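Side-chain contacts in phenazine biosynthesis protein, PhzF family (Bacillus anthracis, PDB 3EDN), which belongs to the PhzF family of the diaminopimelate epimerase-like fold and probably acts as an isomerase or epimerase on a small metabolite: residues I4-Y9 and E41-N46; E47-L52 and V78-A83; I166-N171 and G237-T242; V184-L189 and S217-G222; T231-M236 and L254-G259. All blocks are in the same frame, centred on the assembly; numbering follows the deposited sequence. Where two conformers were deposited one is given.

Contact 1. Residues I4-Y9 and E41-N46; sequences INVFHY and EKVGFN. With SO4 (sulfate ion), chain E.
His8 and Phe45 form the tight end of this contact, an edge-to-face aromatic pair with centroids 4.7 Å apart and planes at 58°, so the phenyl edge meets the imidazole at a tilt rather than squarely. The edge carbons CE2 and CZ of Phe45 do the touching: Phe45 CE2 lies 3.6 Å from His8 CG, and Phe45 CZ 3.7 Å from His8 ND1. A chi1 of 171° places His8 CG anti to the backbone N, and in that position one imidazole face lies against the phenyl edge. Its two nitrogens are engaged as well, NE2 with Asp10 and ND1 with Lys293, which helps to fix the rotation of the ring. Two residues earlier on the strand, Val6 and Val43 meet tip to tip, Val6 CG1 3.7 Å from Val43 CG2, while Val43 CG1 lies over the rim of one face of Phe45. In this N-terminal lobe of the diaminopimelate epimerase-like fold, the contact joins the end of helix 33-43 to strand 3-11. The helix ends at Gly44, whose positive phi turns the chain to bring Phe45 back to the strand. Toward solvent the arrangement loosens. Exposed Lys42 takes no part in the packing; its chain, bent only at the last torsion, ends at a sulfate, where Lys42 NZ donates to sulfate O1 at 3.0 Å and weakly to O2. Arg38 binds the same ion, probably acquired from the crystallisation liquor.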
# COMPACT_ATOMS: atom_id res chain seq x y z
N ILE A 4 -8.72 4.62 13.56
CA ILE A 4 -9.16 3.50 12.73
C ILE A 4 -9.99 2.54 13.57
O ILE A 4 -9.54 2.11 14.63
CB ILE A 4 -7.97 2.72 12.14
CG1 ILE A 4 -6.93 3.66 11.53
CG2 ILE A 4 -8.45 1.67 11.14
CD1 ILE A 4 -7.48 4.61 10.51
N ASN A 5 -11.19 2.22 13.12
CA ASN A 5 -12.01 1.23 13.82
C ASN A 5 -11.63 -0.17 13.36
O ASN A 5 -11.66 -0.47 12.16
CB ASN A 5 -13.50 1.49 13.59
CG ASN A 5 -13.98 2.76 14.27
OD1 ASN A 5 -13.57 3.09 15.39
ND2 ASN A 5 -14.89 3.45 13.61
N VAL A 6 -11.27 -1.02 14.32
CA VAL A 6 -10.86 -2.39 14.03
C VAL A 6 -11.84 -3.33 14.71
O VAL A 6 -12.20 -3.13 15.85
CB VAL A 6 -9.44 -2.64 14.55
CG1 VAL A 6 -8.96 -4.06 14.19
CG2 VAL A 6 -8.49 -1.61 13.95
N PHE A 7 -12.26 -4.36 13.99
CA PHE A 7 -13.12 -5.38 14.57
C PHE A 7 -12.33 -6.63 14.89
O PHE A 7 -11.33 -6.96 14.23
CB PHE A 7 -14.29 -5.70 13.63
CG PHE A 7 -15.29 -4.60 13.54
CD1 PHE A 7 -16.44 -4.63 14.31
CD2 PHE A 7 -15.08 -3.53 12.69
CE1 PHE A 7 -17.36 -3.61 14.24
CE2 PHE A 7 -15.99 -2.50 12.63
CZ PHE A 7 -17.14 -2.55 13.40
N HIS A 8 -12.76 -7.30 15.95
CA HIS A 8 -12.26 -8.61 16.32
C HIS A 8 -13.42 -9.58 16.12
O HIS A 8 -14.45 -9.44 16.79
CB HIS A 8 -11.83 -8.56 17.78
CG HIS A 8 -11.49 -9.88 18.38
ND1 HIS A 8 -11.14 -10.00 19.71
CD2 HIS A 8 -11.43 -11.13 17.86
CE1 HIS A 8 -10.89 -11.27 19.98
NE2 HIS A 8 -11.06 -11.98 18.88
N TYR A 9 -13.28 -10.51 15.16
CA TYR A 9 -14.19 -11.64 15.01
C TYR A 9 -13.39 -12.88 15.30
O TYR A 9 -12.19 -12.92 14.98
CB TYR A 9 -14.75 -11.73 13.57
CG TYR A 9 -15.97 -10.87 13.37
CD1 TYR A 9 -15.87 -9.48 13.44
CD2 TYR A 9 -17.22 -11.43 13.12
CE1 TYR A 9 -16.98 -8.68 13.27
CE2 TYR A 9 -18.35 -10.63 12.95
CZ TYR A 9 -18.21 -9.25 13.02
OH TYR A 9 -19.32 -8.44 12.86
N GLU A 41 0.27 -4.39 13.72
CA GLU A 41 1.19 -4.49 14.84
C GLU A 41 0.51 -4.01 16.13
O GLU A 41 0.61 -4.67 17.18
CB GLU A 41 2.46 -3.68 14.57
CG GLU A 41 3.52 -3.88 15.63
CD GLU A 41 3.28 -3.07 16.90
OE1 GLU A 41 2.76 -1.94 16.80
OE2 GLU A 41 3.63 -3.57 18.00
N LYS A 42 -0.19 -2.89 16.05
CA LYS A 42 -0.86 -2.31 17.22
C LYS A 42 -2.04 -3.16 17.69
O LYS A 42 -2.27 -3.29 18.89
CB LYS A 42 -1.34 -0.91 16.89
CG LYS A 42 -0.19 -0.00 16.58
CD LYS A 42 -0.66 1.39 16.29
CE LYS A 42 0.54 2.29 16.04
NZ LYS A 42 1.30 2.51 17.28
N VAL A 43 -2.79 -3.70 16.74
CA VAL A 43 -3.85 -4.67 17.06
C VAL A 43 -3.24 -5.86 17.81
O VAL A 43 -3.76 -6.29 18.85
CB VAL A 43 -4.62 -5.12 15.77
CG1 VAL A 43 -5.54 -6.31 16.07
CG2 VAL A 43 -5.42 -3.97 15.17
N GLY A 44 -2.13 -6.38 17.31
CA GLY A 44 -1.40 -7.43 18.02
C GLY A 44 -2.04 -8.80 17.99
O GLY A 44 -1.60 -9.70 18.72
N PHE A 45 -3.08 -8.98 17.17
CA PHE A 45 -3.64 -10.32 16.96
C PHE A 45 -2.73 -11.09 16.01
O PHE A 45 -1.90 -10.50 15.32
CB PHE A 45 -5.03 -10.29 16.32
CG PHE A 45 -6.07 -9.59 17.13
CD1 PHE A 45 -5.87 -9.22 18.46
CD2 PHE A 45 -7.30 -9.31 16.54
CE1 PHE A 45 -6.89 -8.56 19.18
CE2 PHE A 45 -8.31 -8.66 17.25
CZ PHE A 45 -8.10 -8.29 18.57
N ASN A 46 -2.92 -12.40 15.94
CA ASN A 46 -2.15 -13.21 15.02
C ASN A 46 -2.22 -12.71 13.58
O ASN A 46 -1.26 -12.84 12.82
CB ASN A 46 -2.58 -14.68 15.12
CG ASN A 46 -4.00 -14.88 14.72
OD1 ASN A 46 -4.92 -14.81 15.55
ND2 ASN A 46 -4.22 -15.11 13.44
S SO4 E . 4.46 3.30 15.40
O1 SO4 E . 3.21 4.06 15.48
O2 SO4 E . 4.26 1.95 15.91
O3 SO4 E . 4.89 3.26 14.01
O4 SO4 E . 5.45 3.97 16.23

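Contact 2. Residues E47-L52 and V78-A83; sequences ETSFVL and VGTIYA
Strand 48-52 runs past helix 74-86, the nearest CA atoms being those of Ser49 and Thr80, 7.1 Å apart. Here a strand of a diaminopimelate epimerase-like lobe packs on the helix that the strands surround, and the case illustrates how small side chains let a helix lie close against its enclosing strands. One threonine does the work for the helix. Its two branches part toward different residues of the strand: OG1, placed beside the backbone N (chi1 -60°), faces Ser49, and the methyl group faces Val51. Thr80 OG1 sits 3.4 Å from Ser49 CB, a van der Waals contact; the hydroxyl bonds instead to the carbonyl oxygen of Gly76, within the helix. The serine likewise turns its polar end along its own strand: Ser49 OG donates to Glu47 OE2 at 2.7 Å, using the syn lone pair of the carboxylate, and this bond helps to set the carboxylate's position. Both buried hydroxyls are thus satisfied on their own side. Met61 of strand 59-64 touches both Ser49 and Thr80, while Ile24 closes on Thr80 from strand 20-25. From the other face of strand 48-52, Phe50 packs against Met36 and Ile39 of helix 33-43. Farther along, the side chains of Val51 and Thr80 run alongside one another, pointing opposite ways, and there the methyl carbons Val51 CG2 and Thr80 CG2 come to 3.4 Å, closer than methyl groups normally stand.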
# COMPACT_ATOMS: atom_id res chain seq x y z
N GLU A 47 -3.38 -12.14 13.21
CA GLU A 47 -3.56 -11.61 11.86
C GLU A 47 -4.69 -10.60 11.85
O GLU A 47 -5.67 -10.74 12.60
CB GLU A 47 -3.84 -12.75 10.87
CG GLU A 47 -3.92 -12.34 9.40
CD GLU A 47 -5.33 -11.95 8.95
OE1 GLU A 47 -6.32 -12.16 9.70
OE2 GLU A 47 -5.42 -11.40 7.83
N THR A 48 -4.51 -9.57 11.02
CA THR A 48 -5.53 -8.53 10.74
C THR A 48 -5.66 -8.41 9.23
O THR A 48 -4.65 -8.31 8.52
CB THR A 48 -5.14 -7.18 11.36
OG1 THR A 48 -5.10 -7.31 12.78
CG2 THR A 48 -6.16 -6.10 11.02
N SER A 49 -6.91 -8.48 8.74
CA SER A 49 -7.23 -8.34 7.31
C SER A 49 -7.81 -6.97 6.97
O SER A 49 -8.46 -6.30 7.80
CB SER A 49 -8.26 -9.38 6.83
OG SER A 49 -7.93 -10.72 7.17
N PHE A 50 -7.61 -6.59 5.72
CA PHE A 50 -7.98 -5.28 5.22
C PHE A 50 -8.78 -5.44 3.94
O PHE A 50 -8.30 -6.07 2.99
CB PHE A 50 -6.70 -4.50 4.96
CG PHE A 50 -5.91 -4.25 6.21
CD1 PHE A 50 -6.10 -3.08 6.93
CD2 PHE A 50 -5.01 -5.20 6.68
CE1 PHE A 50 -5.41 -2.85 8.10
CE2 PHE A 50 -4.32 -4.98 7.87
CZ PHE A 50 -4.51 -3.80 8.57
N VAL A 51 -10.01 -4.92 3.93
CA VAL A 51 -10.91 -5.09 2.79
C VAL A 51 -10.76 -3.91 1.83
O VAL A 51 -10.85 -2.76 2.27
CB VAL A 51 -12.37 -5.20 3.26
CG1 VAL A 51 -13.33 -5.36 2.09
CG2 VAL A 51 -12.52 -6.37 4.25
N LEU A 52 -10.51 -4.21 0.57
CA LEU A 52 -10.06 -3.22 -0.43
C LEU A 52 -10.84 -3.34 -1.73
O LEU A 52 -11.52 -4.34 -1.98
CB LEU A 52 -8.58 -3.44 -0.73
CG LEU A 52 -7.70 -3.25 0.51
CD1 LEU A 52 -6.37 -3.98 0.43
CD2 LEU A 52 -7.46 -1.77 0.70
N VAL A 78 -12.34 -16.33 6.38
CA VAL A 78 -13.59 -16.75 7.01
C VAL A 78 -14.17 -15.65 7.92
O VAL A 78 -15.33 -15.28 7.77
CB VAL A 78 -13.41 -18.06 7.80
CG1 VAL A 78 -14.61 -18.31 8.76
CG2 VAL A 78 -13.22 -19.24 6.83
N GLY A 79 -13.36 -15.13 8.85
CA GLY A 79 -13.87 -14.11 9.74
C GLY A 79 -14.31 -12.85 9.00
O GLY A 79 -15.36 -12.26 9.30
N THR A 80 -13.53 -12.46 8.01
CA THR A 80 -13.79 -11.18 7.31
C THR A 80 -15.03 -11.27 6.43
O THR A 80 -15.90 -10.39 6.48
CB THR A 80 -12.58 -10.72 6.50
OG1 THR A 80 -11.46 -10.52 7.38
CG2 THR A 80 -12.85 -9.40 5.77
N ILE A 81 -15.15 -12.33 5.64
CA ILE A 81 -16.34 -12.46 4.81
C ILE A 81 -17.57 -12.66 5.69
O ILE A 81 -18.63 -12.12 5.40
CB ILE A 81 -16.21 -13.56 3.76
CG1 ILE A 81 -14.97 -13.33 2.89
CG2 ILE A 81 -17.48 -13.63 2.89
CD1 ILE A 81 -14.88 -11.93 2.30
N TYR A 82 -17.46 -13.45 6.75
CA TYR A 82 -18.59 -13.58 7.67
C TYR A 82 -19.03 -12.19 8.19
O TYR A 82 -20.23 -11.86 8.21
CB TYR A 82 -18.20 -14.46 8.87
CG TYR A 82 -19.33 -14.60 9.85
CD1 TYR A 82 -20.25 -15.64 9.76
CD2 TYR A 82 -19.51 -13.65 10.85
CE1 TYR A 82 -21.31 -15.75 10.65
CE2 TYR A 82 -20.56 -13.76 11.76
CZ TYR A 82 -21.45 -14.80 11.65
OH TYR A 82 -22.49 -14.86 12.55
N ALA A 83 -18.08 -11.38 8.63
CA ALA A 83 -18.42 -10.06 9.15
C ALA A 83 -19.06 -9.18 8.08
O ALA A 83 -20.09 -8.53 8.33
CB ALA A 83 -17.18 -9.40 9.71

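Contact 3. Residues I166-N171 and G237-T242; sequences IVPVKN and GAYYAT
Ile166 lays its CG2 methyl over one face of the Tyr239 ring, a CH-pi contact in which Ile166 CG2 stands 3.8 Å from the ring centroid and 14° off the normal. The methyl leans a little toward the rim, and Tyr239 CE1 is its nearest ring atom, at 3.7 Å. Two torsions bring the groups together. The tyrosine carries CG anti to its own backbone N (chi1 -178°), which sends the ring out from the helix toward the strand; in Ile166 it is CG2 that stands opposite the backbone N, and this branch reaches the ring. Two residues on, on the same side of the strand, Pro168 meets the far end of the tyrosine: Pro168 CG is 3.2 Å from Tyr239 OH, a close approach of a ring methylene to the oxygen. The phenol has its own polar partner in the carbonyl oxygen of Pro154, to which it donates, so this buried hydroxyl is satisfied while the strand covers the carbon surface beside it. With the nearest CA atoms, those of Ile166 and Tyr239, 8.3 Å apart, the long aromatic side chain spans the gap between helix and strand in this diaminopimelate epimerase-like lobe. Near the end of the helix the wider turn at 240-242 is accompanied by a side-chain bond, Thr242 OG1 to Ala238 O at 2.6 Å. Strand 163-168 lies between strands 156-159 and 196-201, and Ile200 of the latter touches both Ile166 and Tyr239, while Tyr243, one turn further along helix 230-244, also meets the tyrosine ring.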
# COMPACT_ATOMS: atom_id res chain seq x y z
N ILE A 166 0.42 -35.24 10.97
CA ILE A 166 -0.73 -35.84 11.60
C ILE A 166 -0.23 -37.00 12.48
O ILE A 166 0.32 -37.97 11.95
CB ILE A 166 -1.73 -36.37 10.55
CG1 ILE A 166 -2.26 -35.24 9.64
CG2 ILE A 166 -2.88 -37.12 11.22
CD1 ILE A 166 -3.00 -34.12 10.42
N VAL A 167 -0.42 -36.88 13.79
CA VAL A 167 0.05 -37.86 14.77
C VAL A 167 -1.15 -38.47 15.53
O VAL A 167 -1.66 -37.87 16.49
CB VAL A 167 0.99 -37.21 15.79
CG1 VAL A 167 1.55 -38.26 16.76
CG2 VAL A 167 2.13 -36.49 15.08
N PRO A 168 -1.62 -39.65 15.09
CA PRO A 168 -2.74 -40.28 15.80
C PRO A 168 -2.37 -40.69 17.23
O PRO A 168 -1.36 -41.40 17.44
CB PRO A 168 -3.07 -41.50 14.93
CG PRO A 168 -2.52 -41.14 13.53
CD PRO A 168 -1.24 -40.40 13.88
N VAL A 169 -3.16 -40.24 18.20
CA VAL A 169 -3.01 -40.65 19.60
C VAL A 169 -4.27 -41.40 20.08
O VAL A 169 -5.31 -41.37 19.42
CB VAL A 169 -2.64 -39.46 20.53
CG1 VAL A 169 -1.35 -38.79 20.06
CG2 VAL A 169 -3.77 -38.46 20.59
N LYS A 170 -4.16 -42.08 21.21
CA LYS A 170 -5.21 -43.01 21.61
C LYS A 170 -6.57 -42.35 21.89
O LYS A 170 -7.59 -42.86 21.45
CB LYS A 170 -4.76 -43.84 22.82
CG LYS A 170 -3.85 -45.01 22.44
CD LYS A 170 -3.33 -45.72 23.69
CE LYS A 170 -2.71 -47.07 23.35
NZ LYS A 170 -1.62 -47.00 22.37
N ASN A 171 -6.57 -41.23 22.60
CA ASN A 171 -7.83 -40.62 23.03
C ASN A 171 -7.67 -39.21 23.59
O ASN A 171 -6.55 -38.66 23.58
CB ASN A 171 -8.56 -41.54 24.02
CG ASN A 171 -7.71 -41.90 25.22
OD1 ASN A 171 -6.89 -41.11 25.69
ND2 ASN A 171 -7.90 -43.12 25.72
N GLY A 237 -9.12 -33.80 7.07
CA GLY A 237 -10.22 -34.33 6.25
C GLY A 237 -9.70 -35.27 5.18
O GLY A 237 -10.27 -36.35 4.95
N ALA A 238 -8.63 -34.86 4.50
CA ALA A 238 -8.03 -35.72 3.49
C ALA A 238 -7.52 -37.01 4.12
O ALA A 238 -7.63 -38.07 3.52
CB ALA A 238 -6.89 -35.01 2.80
N TYR A 239 -6.93 -36.88 5.29
CA TYR A 239 -6.41 -38.03 6.02
C TYR A 239 -7.56 -38.98 6.36
O TYR A 239 -7.46 -40.19 6.16
CB TYR A 239 -5.72 -37.54 7.30
CG TYR A 239 -5.09 -38.63 8.12
CD1 TYR A 239 -3.73 -38.92 8.02
CD2 TYR A 239 -5.85 -39.35 9.04
CE1 TYR A 239 -3.16 -39.91 8.79
CE2 TYR A 239 -5.28 -40.34 9.82
CZ TYR A 239 -3.95 -40.63 9.67
OH TYR A 239 -3.41 -41.60 10.48
N TYR A 240 -8.67 -38.44 6.86
CA TYR A 240 -9.83 -39.24 7.22
C TYR A 240 -10.34 -40.02 6.03
O TYR A 240 -10.62 -41.22 6.13
CB TYR A 240 -10.92 -38.29 7.73
CG TYR A 240 -12.13 -38.93 8.38
CD1 TYR A 240 -12.09 -39.38 9.69
CD2 TYR A 240 -13.33 -39.04 7.69
CE1 TYR A 240 -13.20 -39.93 10.30
CE2 TYR A 240 -14.45 -39.58 8.28
CZ TYR A 240 -14.38 -40.03 9.58
OH TYR A 240 -15.49 -40.57 10.19
N ALA A 241 -10.46 -39.34 4.90
CA ALA A 241 -10.96 -39.95 3.67
C ALA A 241 -9.98 -40.98 3.10
O ALA A 241 -10.39 -41.83 2.32
CB ALA A 241 -11.26 -38.87 2.62
N THR A 242 -8.70 -40.89 3.48
CA THR A 242 -7.66 -41.75 2.91
C THR A 242 -7.34 -42.95 3.81
O THR A 242 -7.03 -44.05 3.30
CB THR A 242 -6.37 -40.93 2.62
OG1 THR A 242 -6.68 -39.81 1.78
CG2 THR A 242 -5.32 -41.80 1.89

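Contact 4. Residues V184-L189 and S217-G222; sequences VFPSVL and SSAYAG
Apolar contacts between Pro186 and a type I beta turn, Ser218 to Ala221, make up one part of this meeting, in the C-terminal lobe of the diaminopimelate epimerase-like fold, of a short, weakly bonded helix near 185-188 with the loop joining strands 211-216 and 225-226. Ala219 CB presses on the proline ring at two carbons, 3.5 Å from both Pro186 CD and Pro186 CG, closer than carbons usually pack. Tyr220 brings the end of its side chain alongside the proline, Tyr220 OH 3.6 Å from Pro186 CG, with CE1 beside it. A second kind of contact sets an aromatic edge against a carbonyl: Ser217 O lies near the plane of the Phe185 ring, 3.3 Å from Phe185 CE2. That oxygen also accepts a hydrogen bond from the side chain of Asn182, while Ile197 of strand 196-201 packs against Phe185. Classical hydrogen bonds hold each partner in shape. In the loop, Ser218 OG accepts from Tyr220 N at 3.1 Å, an ST turn superimposed on the beta turn. In the helical segment, Phe185 O takes the backbone N-H groups of both Val188 and Leu189, and Ser187 OG donates to a lone pair of Val184 O, in the carbonyl plane, at 2.7 Å.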
# COMPACT_ATOMS: atom_id res chain seq x y z
N VAL A 184 12.50 -28.74 19.75
CA VAL A 184 13.11 -30.02 19.40
C VAL A 184 12.49 -30.66 18.17
O VAL A 184 13.00 -31.66 17.67
CB VAL A 184 13.11 -31.03 20.58
CG1 VAL A 184 13.58 -30.34 21.86
CG2 VAL A 184 11.74 -31.67 20.78
N PHE A 185 11.40 -30.08 17.67
CA PHE A 185 10.73 -30.65 16.50
C PHE A 185 11.66 -30.91 15.30
O PHE A 185 11.62 -32.00 14.73
CB PHE A 185 9.53 -29.80 16.04
CG PHE A 185 8.36 -29.80 17.02
CD1 PHE A 185 8.32 -30.65 18.12
CD2 PHE A 185 7.28 -28.97 16.79
CE1 PHE A 185 7.23 -30.63 18.99
CE2 PHE A 185 6.18 -28.95 17.65
CZ PHE A 185 6.16 -29.78 18.75
N PRO A 186 12.49 -29.92 14.90
CA PRO A 186 13.35 -30.11 13.73
C PRO A 186 14.23 -31.36 13.79
O PRO A 186 14.51 -31.96 12.75
CB PRO A 186 14.21 -28.84 13.71
CG PRO A 186 13.38 -27.82 14.37
CD PRO A 186 12.65 -28.57 15.47
N SER A 187 14.66 -31.74 14.99
CA SER A 187 15.53 -32.90 15.14
C SER A 187 14.77 -34.21 14.95
O SER A 187 15.36 -35.22 14.56
CB SER A 187 16.25 -32.89 16.50
OG SER A 187 15.34 -33.10 17.57
N VAL A 188 13.47 -34.18 15.23
CA VAL A 188 12.62 -35.36 15.10
C VAL A 188 12.06 -35.47 13.69
O VAL A 188 11.91 -36.57 13.16
CB VAL A 188 11.44 -35.32 16.10
CG1 VAL A 188 10.49 -36.50 15.86
CG2 VAL A 188 11.95 -35.30 17.54
N LEU A 189 11.78 -34.33 13.08
CA LEU A 189 11.13 -34.28 11.76
C LEU A 189 12.14 -34.09 10.62
O LEU A 189 12.15 -33.05 9.99
CB LEU A 189 10.10 -33.14 11.71
CG LEU A 189 9.04 -33.14 12.82
CD1 LEU A 189 8.17 -31.89 12.74
CD2 LEU A 189 8.19 -34.41 12.76
N SER A 217 2.91 -25.40 16.99
CA SER A 217 3.59 -24.62 15.97
C SER A 217 4.98 -25.18 15.69
O SER A 217 5.55 -25.90 16.51
CB SER A 217 3.72 -23.17 16.43
OG SER A 217 2.47 -22.64 16.85
N SER A 218 5.51 -24.85 14.52
CA SER A 218 6.85 -25.31 14.19
C SER A 218 7.85 -24.64 15.12
O SER A 218 7.52 -23.67 15.83
CB SER A 218 7.18 -25.00 12.74
OG SER A 218 7.61 -23.66 12.60
N ALA A 219 9.07 -25.14 15.13
CA ALA A 219 10.13 -24.54 15.92
C ALA A 219 10.40 -23.11 15.46
O ALA A 219 10.86 -22.27 16.24
CB ALA A 219 11.39 -25.37 15.83
N TYR A 220 10.10 -22.84 14.19
CA TYR A 220 10.46 -21.58 13.54
C TYR A 220 9.36 -20.52 13.59
O TYR A 220 9.46 -19.46 12.96
CB TYR A 220 10.89 -21.86 12.10
CG TYR A 220 11.98 -22.90 12.04
CD1 TYR A 220 11.68 -24.23 11.74
CD2 TYR A 220 13.30 -22.56 12.31
CE1 TYR A 220 12.69 -25.20 11.70
CE2 TYR A 220 14.31 -23.52 12.28
CZ TYR A 220 14.00 -24.82 11.97
OH TYR A 220 15.02 -25.75 11.95
N ALA A 221 8.30 -20.81 14.34
CA ALA A 221 7.11 -19.96 14.37
C ALA A 221 7.10 -18.97 15.53
O ALA A 221 6.47 -17.91 15.45
CB ALA A 221 5.86 -20.82 14.40
N GLY A 222 7.78 -19.32 16.62
CA GLY A 222 7.81 -18.49 17.82
C GLY A 222 6.73 -18.89 18.81
O GLY A 222 7.00 -19.07 20.00

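Contact 5. Residues T231-M236 and L254-G259; sequences TASGVM and LIVEQG. With SO4 (sulfate ion), chain C.
Ser233 OG is held by two hydrogen bonds and also touches Val256 across the contact: it donates to the carbonyl oxygen of Thr229 and accepts from a water at 2.7 Å. The same water donates to Gln258 OE1 at 2.8 Å, bridging helix and strand, and the glutamine oxygen takes a further bond from the backbone N-H of Thr229. Beside this network Val256 packs on the helix by van der Waals contact. It fits its two methyls to different residues: Val256 CG2, set between its own backbone N and carbonyl carbon, lies 3.5 Å from Ser233 OG, while CG1 and CB face Met236. The latter, modelled as selenomethionine, is extended as far as selenium and then bends (chi3 67°), bringing Met236 CE to 3.8 Å from Val256 CB. At the head of the segment Thr231 N donates to sulfate O3 at 3.0 Å. The ion, probably from the crystallisation liquor, is bound as well by Gly230 N and by His75 of the other lobe. An anion at a helix N terminus between the lobes is consistent with the place where enzymes of this fold bind a substrate carboxylate. Helix 230-244 is the central helix of the C-terminal barrel; strand 251-258 passes it between strands 211-216 and 266-273, with Met211 and Val268 packing from these neighbours and His198 and Ile200 of strand 196-201 reaching Met236.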
# COMPACT_ATOMS: atom_id res chain seq x y z
N THR A 231 -5.98 -24.70 7.81
CA THR A 231 -5.07 -25.46 6.94
C THR A 231 -4.96 -26.93 7.41
O THR A 231 -5.17 -27.88 6.63
CB THR A 231 -3.66 -24.81 6.90
OG1 THR A 231 -3.17 -24.57 8.23
CG2 THR A 231 -3.70 -23.53 6.11
N ALA A 232 -4.63 -27.12 8.69
CA ALA A 232 -4.46 -28.47 9.22
C ALA A 232 -5.75 -29.26 9.20
O ALA A 232 -5.75 -30.47 9.02
CB ALA A 232 -3.87 -28.42 10.65
N SER A 233 -6.87 -28.56 9.35
CA SER A 233 -8.17 -29.22 9.33
C SER A 233 -8.41 -29.84 7.97
O SER A 233 -8.94 -30.96 7.88
CB SER A 233 -9.28 -28.20 9.59
OG SER A 233 -9.13 -27.67 10.89
N GLY A 234 -8.04 -29.12 6.92
CA GLY A 234 -8.17 -29.66 5.57
C GLY A 234 -7.36 -30.94 5.40
O GLY A 234 -7.82 -31.93 4.81
N VAL A 235 -6.13 -30.92 5.92
CA VAL A 235 -5.29 -32.13 5.92
C VAL A 235 -5.97 -33.26 6.69
O VAL A 235 -5.98 -34.39 6.21
CB VAL A 235 -3.89 -31.84 6.48
CG1 VAL A 235 -3.05 -33.13 6.55
CG2 VAL A 235 -3.21 -30.81 5.59
N MSE A 236 -6.58 -32.96 7.84
CA MSE A 236 -7.25 -33.99 8.62
C MSE A 236 -8.39 -34.61 7.83
O MSE A 236 -8.62 -35.82 7.93
CB MSE A 236 -7.80 -33.42 9.93
CG MSE A 236 -6.74 -33.05 10.92
SE MSE A 236 -7.46 -32.00 12.39
CE MSE A 236 -8.57 -33.38 13.19
N LEU A 254 -16.98 -33.89 6.90
CA LEU A 254 -16.84 -34.16 8.31
C LEU A 254 -16.55 -32.86 9.03
O LEU A 254 -16.15 -31.88 8.41
CB LEU A 254 -15.69 -35.14 8.55
CG LEU A 254 -14.26 -34.66 8.28
CD1 LEU A 254 -13.28 -35.35 9.24
CD2 LEU A 254 -13.85 -34.82 6.83
N ILE A 255 -16.75 -32.86 10.33
CA ILE A 255 -16.42 -31.70 11.15
C ILE A 255 -15.28 -32.13 12.04
O ILE A 255 -15.31 -33.23 12.61
CB ILE A 255 -17.60 -31.19 12.00
CG1 ILE A 255 -18.80 -30.84 11.09
CG2 ILE A 255 -17.20 -29.94 12.75
CD1 ILE A 255 -20.07 -30.44 11.84
N VAL A 256 -14.26 -31.28 12.13
CA VAL A 256 -13.17 -31.47 13.06
C VAL A 256 -13.24 -30.39 14.12
O VAL A 256 -13.76 -29.30 13.87
CB VAL A 256 -11.79 -31.49 12.35
CG1 VAL A 256 -11.79 -32.53 11.24
CG2 VAL A 256 -11.44 -30.14 11.77
N GLU A 257 -12.74 -30.70 15.32
CA GLU A 257 -12.75 -29.73 16.41
C GLU A 257 -11.35 -29.50 16.93
O GLU A 257 -10.48 -30.37 16.82
CB GLU A 257 -13.65 -30.20 17.56
CG GLU A 257 -13.05 -31.42 18.29
CD GLU A 257 -13.84 -31.93 19.48
OE1 GLU A 257 -15.08 -31.78 19.51
OE2 GLU A 257 -13.21 -32.56 20.36
N GLN A 258 -11.14 -28.34 17.54
CA GLN A 258 -9.82 -27.98 18.05
C GLN A 258 -9.98 -26.90 19.09
O GLN A 258 -10.89 -26.08 18.98
CB GLN A 258 -8.96 -27.43 16.91
CG GLN A 258 -7.44 -27.31 17.17
CD GLN A 258 -6.70 -26.66 16.01
OE1 GLN A 258 -6.99 -26.92 14.86
NE2 GLN A 258 -5.71 -25.81 16.34
N GLY A 259 -9.07 -26.89 20.06
CA GLY A 259 -8.99 -25.78 21.01
C GLY A 259 -9.53 -26.02 22.41
O GLY A 259 -9.38 -25.17 23.26
S SO4 C . -5.73 -20.79 9.31
O1 SO4 C . -5.80 -19.43 8.79
O2 SO4 C . -6.79 -21.13 10.26
O3 SO4 C . -5.67 -21.71 8.22
O4 SO4 C . -4.44 -20.90 10.00
O HOH W 1 -8.97 -28.34 13.53

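How the contacts relate
From the N terminus, contact 1 closes a loop between strand 3-11 and the end of helix 33-43, and contact 2 follows directly, joining strand 48-52 to helix 74-86; the two touch through Tyr9 with Ala83 and Val43 with Thr48. Both lie in the N-terminal lobe. In the C-terminal lobe, contact 3 spans a long excursion from 166-171 to 237-242. Contact 4 is nested inside it and pins the 217-222 loop to the short helix near 185-188. Contact 5 crosses contact 3: both use helix 230-244, tying it to strands 163-168 and 251-258, and they touch where Ile166 meets Val235 and Leu254 meets Gly237.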